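Long-range contact in cobalamin biosynthesis protein CobN (Mycobacterium tuberculosis, PDB 7C6O), which probably serves as the large catalytic subunit of the cobaltochelatase that inserts cobalt into the corrin ring during cobalamin biosynthesis: residues P364-Y376 against R499-R511. Residues are numbered along the deposited sequence; the frame is centred on the assembly and turned at random.
Sequences PADKRVALVFSAY and RAGNLVLMVQPPR
Leu371 and Leu505 lie side by side and point the same way from neighbouring strands, Leu371 CD2 resting 4.0 Å from Leu505 CG. Just beyond, the Phe373 ring crosses Leu505 at a slant, its CE1 meeting both CG and CD2 of that leucine. The ring reaches back to Leu505 because its CG stands beside the backbone N, anti to the carbonyl carbon (chi1 -65°). Met506 O lies at the ring edge, in plane, 4.0 Å from Phe373 CD1. Helix 391-405 covers this face, with Leu398 on Leu371 and Ala395 on Phe373. On the other face, Val504 CG1, placed between its own backbone N and carbonyl carbon (chi1 57°), approaches Ala370 CB at 3.6 Å, while Met506 turns its end away to Trp538 and Leu539 of helix 530-539.

Strands 369-373 and 503-507 run parallel, their axes 4.8 Å apart, in a mixed sheet layered between helices. Six backbone hydrogen bonds, from Val369 N to Asn502 O through Gln508 N to Phe373 O, fix the register; the straightest is Leu371 N to Val504 O (2.8 Å, N-H...O 170°). Strand 551-555 pairs with the other edge of 369-373, so that strand is internal to the sheet.

At the start of the pairing, a type II' turn from Ala500 to Leu503 presents Asn502, whose CB packs 3.4 Å from Lys367 O. Its ND2 donates to a water that in turn donates to Pro364 O and Lys367 O. At the far end, the side chains of Gln508 and Val372 cross at about a right angle, Gln508 CB lying 3.9 Å from Val372 CG1. Gln508 OE1 accepts from Asn560 N and from a second water, which takes the N-H of Ala375, and Gln508 NE2 is hydrogen-bonded to Tyr536 OH.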
loop_
_atom_site.group_PDB
_atom_site.type_symbol
_atom_site.label_atom_id
_atom_site.label_comp_id
_atom_site.label_asym_id
_atom_site.label_seq_id
_atom_site.Cartn_x
_atom_site.Cartn_y
_atom_site.Cartn_z
ATOM N N PRO A 364 10.406 27.846 12.862
ATOM C CA PRO A 364 11.014 26.681 13.529
ATOM C C PRO A 364 11.179 26.842 15.032
ATOM O O PRO A 364 10.982 25.872 15.774
ATOM C CB PRO A 364 12.367 26.556 12.819
ATOM C CG PRO A 364 12.101 27.069 11.450
ATOM C CD PRO A 364 11.115 28.196 11.618
ATOM N N ALA A 365 11.520 28.045 15.503
ATOM C CA ALA A 365 11.758 28.248 16.928
ATOM C C ALA A 365 10.499 28.065 17.765
ATOM O O ALA A 365 10.606 27.798 18.967
ATOM C CB ALA A 365 12.341 29.640 17.172
ATOM N N ASP A 366 9.317 28.200 17.165
ATOM C CA ASP A 366 8.054 28.071 17.878
ATOM C C ASP A 366 7.315 26.778 17.563
ATOM O O ASP A 366 6.233 26.549 18.115
ATOM C CB ASP A 366 7.144 29.261 17.554
ATOM C CG ASP A 366 7.813 30.592 17.819
ATOM O OD1 ASP A 366 8.425 30.747 18.898
ATOM O OD2 ASP A 366 7.735 31.478 16.942
ATOM N N LYS A 367 7.861 25.931 16.699
ATOM C CA LYS A 367 7.139 24.771 16.195
ATOM C C LYS A 367 7.313 23.584 17.133
ATOM O O LYS A 367 8.441 23.213 17.477
ATOM C CB LYS A 367 7.624 24.419 14.789
ATOM C CG LYS A 367 6.796 23.355 14.091
ATOM C CD LYS A 367 6.981 23.423 12.583
ATOM C CE LYS A 367 6.371 24.694 12.018
ATOM N NZ LYS A 367 6.706 24.888 10.581
ATOM N N ARG A 368 6.192 22.999 17.550
ATOM C CA ARG A 368 6.191 21.830 18.417
ATOM C C ARG A 368 5.981 20.580 17.571
ATOM O O ARG A 368 5.032 20.509 16.782
ATOM C CB ARG A 368 5.111 21.949 19.494
ATOM C CG ARG A 368 5.358 23.093 20.476
ATOM C CD ARG A 368 4.261 23.191 21.528
ATOM N NE ARG A 368 2.945 23.385 20.928
ATOM C CZ ARG A 368 2.384 24.570 20.710
ATOM N NH1 ARG A 368 3.020 25.686 21.044
ATOM N NH2 ARG A 368 1.180 24.640 20.155
ATOM N N VAL A 369 6.871 19.606 17.731
ATOM C CA VAL A 369 6.866 18.398 16.915
ATOM C C VAL A 369 6.890 17.177 17.820
ATOM O O VAL A 369 7.656 17.123 18.789
ATOM C CB VAL A 369 8.066 18.366 15.944
ATOM C CG1 VAL A 369 8.013 17.117 15.071
ATOM C CG2 VAL A 369 8.096 19.627 15.089
ATOM N N ALA A 370 6.056 16.195 17.496
ATOM C CA ALA A 370 6.078 14.893 18.145
ATOM C C ALA A 370 6.763 13.887 17.228
ATOM O O ALA A 370 6.367 13.725 16.069
ATOM C CB ALA A 370 4.662 14.427 18.486
ATOM N N LEU A 371 7.794 13.225 17.746
ATOM C CA LEU A 371 8.525 12.183 17.033
ATOM C C LEU A 371 8.129 10.844 17.648
ATOM O O LEU A 371 8.470 10.562 18.801
ATOM C CB LEU A 371 10.032 12.424 17.129
ATOM C CG LEU A 371 10.979 11.628 16.231
ATOM C CD1 LEU A 371 10.697 11.929 14.772
ATOM C CD2 LEU A 371 12.433 11.940 16.568
ATOM N N VAL A 372 7.401 10.025 16.890
ATOM C CA VAL A 372 6.815 8.788 17.398
ATOM C C VAL A 372 7.539 7.598 16.780
ATOM O O VAL A 372 7.729 7.542 15.559
ATOM C CB VAL A 372 5.305 8.724 17.112
ATOM C CG1 VAL A 372 4.712 7.419 17.641
ATOM C CG2 VAL A 372 4.601 9.920 17.728
ATOM N N PHE A 373 7.927 6.644 17.623
ATOM C CA PHE A 373 8.628 5.437 17.207
ATOM C C PHE A 373 7.699 4.231 17.297
ATOM O O PHE A 373 6.939 4.095 18.260
ATOM C CB PHE A 373 9.860 5.187 18.085
ATOM C CG PHE A 373 10.929 6.232 17.956
ATOM C CD1 PHE A 373 10.762 7.492 18.509
ATOM C CD2 PHE A 373 12.116 5.946 17.304
ATOM C CE1 PHE A 373 11.751 8.452 18.398
ATOM C CE2 PHE A 373 13.110 6.900 17.191
ATOM C CZ PHE A 373 12.928 8.153 17.738
ATOM N N SER A 374 7.775 3.352 16.298
ATOM C CA SER A 374 7.060 2.086 16.357
ATOM C C SER A 374 7.635 1.201 17.462
ATOM O O SER A 374 8.781 1.360 17.888
ATOM C CB SER A 374 7.144 1.351 15.018
ATOM O OG SER A 374 6.673 2.156 13.952
ATOM N N ALA A 375 6.822 0.248 17.917
ATOM C CA ALA A 375 7.212 -0.649 18.995
ATOM C C ALA A 375 6.753 -2.066 18.680
ATOM O O ALA A 375 6.001 -2.304 17.732
ATOM C CB ALA A 375 6.633 -0.198 20.341
ATOM N N TYR A 376 7.220 -3.006 19.501
ATOM C CA TYR A 376 6.871 -4.424 19.393
ATOM C C TYR A 376 7.183 -4.991 18.012
ATOM O O TYR A 376 6.321 -5.588 17.366
ATOM C CB TYR A 376 5.391 -4.640 19.724
ATOM N N ARG A 499 10.469 14.422 26.727
ATOM C CA ARG A 499 10.225 15.801 26.329
ATOM C C ARG A 499 11.508 16.614 26.435
ATOM O O ARG A 499 12.249 16.495 27.417
ATOM C CB ARG A 499 9.139 16.438 27.202
ATOM C CG ARG A 499 7.880 15.597 27.356
ATOM C CD ARG A 499 6.976 16.155 28.447
ATOM N N ALA A 500 11.763 17.447 25.427
ATOM C CA ALA A 500 12.940 18.316 25.426
ATOM C C ALA A 500 12.676 19.492 24.501
ATOM O O ALA A 500 12.388 19.291 23.316
ATOM C CB ALA A 500 14.186 17.552 24.985
ATOM N N GLY A 501 12.787 20.707 25.031
ATOM C CA GLY A 501 12.516 21.882 24.218
ATOM C C GLY A 501 11.088 21.860 23.711
ATOM O O GLY A 501 10.134 21.681 24.476
ATOM N N ASN A 502 10.929 22.038 22.400
ATOM C CA ASN A 502 9.622 21.970 21.762
ATOM C C ASN A 502 9.361 20.609 21.134
ATOM O O ASN A 502 8.500 20.489 20.256
ATOM C CB ASN A 502 9.480 23.075 20.715
ATOM C CG ASN A 502 9.221 24.431 21.337
ATOM O OD1 ASN A 502 8.732 24.525 22.463
ATOM N ND2 ASN A 502 9.543 25.491 20.605
ATOM N N LEU A 503 10.079 19.583 21.573
ATOM C CA LEU A 503 9.980 18.250 21.006
ATOM C C LEU A 503 9.496 17.267 22.059
ATOM O O LEU A 503 9.787 17.411 23.249
ATOM C CB LEU A 503 11.331 17.777 20.468
ATOM C CG LEU A 503 11.673 17.994 18.999
ATOM C CD1 LEU A 503 11.294 19.377 18.518
ATOM C CD2 LEU A 503 13.149 17.793 18.855
ATOM N N VAL A 504 8.761 16.256 21.610
ATOM C CA VAL A 504 8.451 15.101 22.439
ATOM C C VAL A 504 8.757 13.850 21.630
ATOM O O VAL A 504 8.350 13.736 20.467
ATOM C CB VAL A 504 6.989 15.107 22.938
ATOM C CG1 VAL A 504 6.004 15.159 21.785
ATOM C CG2 VAL A 504 6.724 13.887 23.809
ATOM N N LEU A 505 9.520 12.941 22.223
ATOM C CA LEU A 505 9.796 11.636 21.642
ATOM C C LEU A 505 8.984 10.611 22.417
ATOM O O LEU A 505 9.082 10.537 23.647
ATOM C CB LEU A 505 11.291 11.308 21.689
ATOM C CG LEU A 505 12.155 11.860 20.547
ATOM C CD1 LEU A 505 12.201 13.387 20.553
ATOM C CD2 LEU A 505 13.564 11.278 20.601
ATOM N N MET A 506 8.169 9.839 21.703
ATOM C CA MET A 506 7.227 8.932 22.337
ATOM C C MET A 506 7.248 7.591 21.623
ATOM O O MET A 506 7.271 7.532 20.392
ATOM C CB MET A 506 5.802 9.511 22.322
ATOM C CG MET A 506 4.756 8.631 22.992
ATOM S SD MET A 506 3.089 9.321 22.894
ATOM C CE MET A 506 3.233 10.699 24.022
ATOM N N VAL A 507 7.251 6.519 22.401
ATOM C CA VAL A 507 7.020 5.195 21.846
ATOM C C VAL A 507 5.527 5.044 21.594
ATOM O O VAL A 507 4.706 5.361 22.461
ATOM C CB VAL A 507 7.541 4.104 22.791
ATOM C CG1 VAL A 507 7.280 2.737 22.195
ATOM C CG2 VAL A 507 9.024 4.302 23.060
ATOM N N GLN A 508 5.175 4.589 20.398
ATOM C CA GLN A 508 3.772 4.399 20.055
ATOM C C GLN A 508 3.110 3.493 21.090
ATOM O O GLN A 508 3.691 2.464 21.464
ATOM C CB GLN A 508 3.655 3.795 18.658
ATOM C CG GLN A 508 2.280 3.914 18.035
ATOM C CD GLN A 508 2.277 3.503 16.578
ATOM O OE1 GLN A 508 2.851 2.477 16.213
ATOM N NE2 GLN A 508 1.636 4.308 15.735
ATOM N N PRO A 509 1.928 3.846 21.591
ATOM C CA PRO A 509 1.317 3.046 22.648
ATOM C C PRO A 509 1.028 1.644 22.156
ATOM O O PRO A 509 0.842 1.416 20.946
ATOM C CB PRO A 509 0.023 3.808 22.967
ATOM C CG PRO A 509 0.215 5.168 22.407
ATOM C CD PRO A 509 1.108 5.011 21.228
ATOM N N PRO A 510 0.980 0.669 23.058
ATOM C CA PRO A 510 0.781 -0.717 22.628
ATOM C C PRO A 510 -0.626 -0.952 22.101
ATOM O O PRO A 510 -1.603 -0.349 22.555
ATOM C CB PRO A 510 1.040 -1.525 23.904
ATOM C CG PRO A 510 0.738 -0.585 25.006
ATOM C CD PRO A 510 1.131 0.781 24.518
ATOM N N ARG A 511 -0.709 -1.853 21.120
ATOM C CA ARG A 511 -1.986 -2.187 20.500
ATOM C C ARG A 511 -2.959 -2.782 21.513
ATOM O O ARG A 511 -4.167 -2.522 21.455
ATOM C CB ARG A 511 -1.737 -3.151 19.341
ATOM C CG ARG A 511 -2.973 -3.645 18.636
ATOM C CD ARG A 511 -3.543 -2.613 17.684
ATOM N NE ARG A 511 -4.662 -3.187 16.947
ATOM C CZ ARG A 511 -5.885 -3.320 17.445
ATOM N NH1 ARG A 511 -6.149 -2.908 18.679
ATOM N NH2 ARG A 511 -6.845 -3.866 16.712
HETATM O O HOH W 1 10.846 24.453 17.970
HETATM O O HOH W 2 4.059 0.456 17.105
#